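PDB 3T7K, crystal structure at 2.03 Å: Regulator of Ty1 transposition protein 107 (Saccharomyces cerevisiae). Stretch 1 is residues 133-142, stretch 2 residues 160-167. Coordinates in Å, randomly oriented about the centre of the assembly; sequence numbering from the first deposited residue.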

# COMPACT_ATOMS: atom_id res chain seq x y z
N THR C 133 4.47 12.03 4.41
CA THR C 133 3.45 12.94 4.93
C THR C 133 2.71 13.60 3.79
O THR C 133 3.19 13.61 2.65
CB THR C 133 4.08 14.04 5.81
OG1 THR C 133 5.06 14.76 5.03
CG2 THR C 133 4.77 13.43 7.01
N LYS C 134 1.54 14.16 4.09
CA LYS C 134 0.83 15.01 3.14
C LYS C 134 1.16 16.48 3.40
O LYS C 134 1.63 16.83 4.47
CB LYS C 134 -0.67 14.79 3.21
CG LYS C 134 -1.10 13.38 3.00
CD LYS C 134 -0.78 12.91 1.59
CE LYS C 134 -1.45 11.57 1.35
NZ LYS C 134 -0.96 10.91 0.12
N VAL C 135 0.91 17.33 2.42
CA VAL C 135 1.44 18.68 2.41
C VAL C 135 0.90 19.47 3.62
O VAL C 135 1.65 20.14 4.30
CB VAL C 135 1.14 19.40 1.07
CG1 VAL C 135 -0.35 19.42 0.80
CG2 VAL C 135 1.71 20.82 1.07
N PHE C 136 -0.39 19.33 3.92
CA PHE C 136 -0.97 20.08 5.05
C PHE C 136 -0.65 19.43 6.37
O PHE C 136 -0.55 20.10 7.41
CB PHE C 136 -2.47 20.22 4.89
CG PHE C 136 -2.85 21.07 3.73
CD1 PHE C 136 -2.54 22.41 3.70
CD2 PHE C 136 -3.53 20.52 2.67
CE1 PHE C 136 -2.90 23.20 2.64
CE2 PHE C 136 -3.90 21.30 1.59
CZ PHE C 136 -3.58 22.64 1.58
N GLU C 137 -0.47 18.12 6.33
CA GLU C 137 -0.04 17.40 7.49
C GLU C 137 1.35 17.88 7.90
O GLU C 137 1.61 18.14 9.08
CB GLU C 137 -0.04 15.90 7.21
CG GLU C 137 0.67 15.10 8.24
CD GLU C 137 0.70 13.63 7.92
OE1 GLU C 137 0.37 13.24 6.77
OE2 GLU C 137 1.08 12.87 8.83
N ARG C 138 2.25 18.00 6.91
CA ARG C 138 3.57 18.60 7.12
C ARG C 138 3.50 20.01 7.70
O ARG C 138 4.43 20.44 8.39
CB ARG C 138 4.32 18.74 5.79
CG ARG C 138 4.97 17.51 5.31
CD ARG C 138 6.07 17.80 4.30
NE ARG C 138 5.61 18.19 2.97
CZ ARG C 138 4.97 17.39 2.12
NH1 ARG C 138 4.66 16.15 2.47
NH2 ARG C 138 4.63 17.85 0.92
N ALA C 139 2.44 20.74 7.37
CA ALA C 139 2.34 22.15 7.75
C ALA C 139 1.65 22.33 9.09
O ALA C 139 1.42 23.45 9.54
CB ALA C 139 1.60 22.94 6.68
N ASN C 140 1.29 21.21 9.72
CA ASN C 140 0.53 21.25 10.96
C ASN C 140 -0.79 21.96 10.81
O ASN C 140 -1.23 22.66 11.71
CB ASN C 140 1.35 21.91 12.07
CG ASN C 140 2.39 20.98 12.62
OD1 ASN C 140 2.14 19.79 12.80
ND2 ASN C 140 3.57 21.51 12.89
N ILE C 141 -1.42 21.78 9.65
CA ILE C 141 -2.78 22.20 9.43
C ILE C 141 -3.61 20.92 9.42
O ILE C 141 -3.62 20.17 8.44
CB ILE C 141 -2.93 22.93 8.08
CG1 ILE C 141 -1.97 24.13 7.97
CG2 ILE C 141 -4.37 23.37 7.87
CD1 ILE C 141 -2.20 25.20 8.97
N ARG C 142 -4.31 20.65 10.52
CA ARG C 142 -5.03 19.39 10.67
C ARG C 142 -6.55 19.55 10.62
O ARG C 142 -7.23 18.83 9.89
CB ARG C 142 -4.59 18.67 11.96
CG ARG C 142 -5.20 17.28 12.14
CD ARG C 142 -4.52 16.50 13.26
NE ARG C 142 -3.14 16.15 12.90
NH1 ARG C 142 -2.84 14.78 14.73
NH2 ARG C 142 -1.14 15.07 13.22
N VAL C 160 -10.73 17.31 -1.72
CA VAL C 160 -9.36 17.67 -2.09
C VAL C 160 -8.46 17.91 -0.87
O VAL C 160 -7.34 17.38 -0.78
CB VAL C 160 -9.35 18.92 -2.98
CG1 VAL C 160 -7.95 19.48 -3.10
CG2 VAL C 160 -9.93 18.61 -4.36
N LEU C 161 -8.95 18.71 0.07
CA LEU C 161 -8.16 19.05 1.25
C LEU C 161 -7.89 17.83 2.12
O LEU C 161 -6.84 17.72 2.74
CB LEU C 161 -8.88 20.12 2.09
CG LEU C 161 -9.02 21.52 1.47
CD1 LEU C 161 -9.82 22.47 2.39
CD2 LEU C 161 -7.65 22.10 1.19
N LYS C 162 -8.86 16.94 2.21
CA LYS C 162 -8.66 15.76 3.04
C LYS C 162 -7.69 14.83 2.32
O LYS C 162 -6.89 14.13 2.96
CB LYS C 162 -9.99 15.07 3.33
CG LYS C 162 -10.84 15.80 4.35
CD LYS C 162 -12.20 15.12 4.55
CE LYS C 162 -13.18 15.51 3.45
NZ LYS C 162 -14.53 14.91 3.66
N ALA C 163 -7.71 14.84 0.99
CA ALA C 163 -6.76 14.01 0.24
C ALA C 163 -5.35 14.47 0.57
O ALA C 163 -4.40 13.70 0.43
CB ALA C 163 -7.02 14.08 -1.27
N HIS C 164 -5.22 15.71 1.04
CA HIS C 164 -3.90 16.28 1.24
C HIS C 164 -3.55 16.47 2.72
O HIS C 164 -2.73 17.32 3.09
CB HIS C 164 -3.73 17.60 0.46
CG HIS C 164 -3.41 17.40 -1.00
ND1 HIS C 164 -2.13 17.19 -1.46
CD2 HIS C 164 -4.21 17.41 -2.09
CE1 HIS C 164 -2.15 17.06 -2.77
NE2 HIS C 164 -3.40 17.19 -3.19
N GLY C 165 -4.18 15.67 3.57
CA GLY C 165 -3.75 15.55 4.95
C GLY C 165 -4.59 16.28 5.99
O GLY C 165 -4.29 16.23 7.17
N ILE C 166 -5.63 16.97 5.55
CA ILE C 166 -6.57 17.58 6.49
C ILE C 166 -7.58 16.54 7.01
O ILE C 166 -8.28 15.89 6.23
CB ILE C 166 -7.26 18.80 5.83
CG1 ILE C 166 -6.19 19.82 5.42
CG2 ILE C 166 -8.30 19.41 6.78
CD1 ILE C 166 -6.71 21.24 5.22
N GLU C 167 -7.65 16.38 8.32
CA GLU C 167 -8.51 15.35 8.91
C GLU C 167 -9.94 15.81 9.19
O GLU C 167 -10.89 15.04 9.01
CB GLU C 167 -7.86 14.78 10.18
CG GLU C 167 -6.85 13.67 9.88
CD GLU C 167 -5.61 13.75 10.74
OE1 GLU C 167 -5.73 14.07 11.95
OE2 GLU C 167 -4.51 13.49 10.21
O HOH W 1 -0.15 16.06 -0.01
O HOH W 2 -2.97 17.52 9.13

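Two backbone hydrogen bonds pin the stretches together, one near each end of the contact: Phe136 N to His164 O (3.2 Å) and Glu167 N to Arg142 O (2.9 Å). Between them, water 2 donates to both Ile141 O (2.8 Å) and Gly165 O (2.7 Å), joining two carbonyls that cannot bond to each other. Water 1 accepts from Val135 N (2.9 Å) and lies 2.7 Å from His164 ND1; His164 NE2 is bonded elsewhere in the structure, so both ring nitrogens of this buried side chain have polar partners.

Phe136 (chi1 m, -66°) points toward stretch 2 and supplies the apolar centre. Ile166 CD1 covers one face of its ring, His164 O lies at the edge near its plane, and CE2 comes within 3.9 Å of Leu161 CD2. Ile166, with chi1 m and chi2 t, runs its CG1 arm past Phe136 CB (3.8 Å from CG1) so that CD1 also meets Ile141 CG2 at 4.1 Å. Leu161 (m, t) starts sideways, but its end comes nearer.

Gly165 allows the close approach. An ideal CB here would lie 2.8 Å from Lys134 CB, a clash, and the positive phi (104°) would jam it against the preceding carbonyl; glycine answers both constraints. Lys134 CB thus packs 3.6 Å from Gly165 CA, while chi1 and chi2, both m, turn the chain before its extended end leads away to a polar partner elsewhere. Glu137, extended with chi1 and chi2 t, reaches back so that OE1 accepts from Lys134 N (3.1 Å), capturing an amide at the start of the turn.

At the more open end, Arg142 (t, t, m) and Glu167 (chi1 m, chi2 off-well at 140°) bring their ends inward to form a salt bridge, Arg142 NE to Glu167 OE1 (3.5 Å); the guanidinium carbon of Arg142 is not modelled.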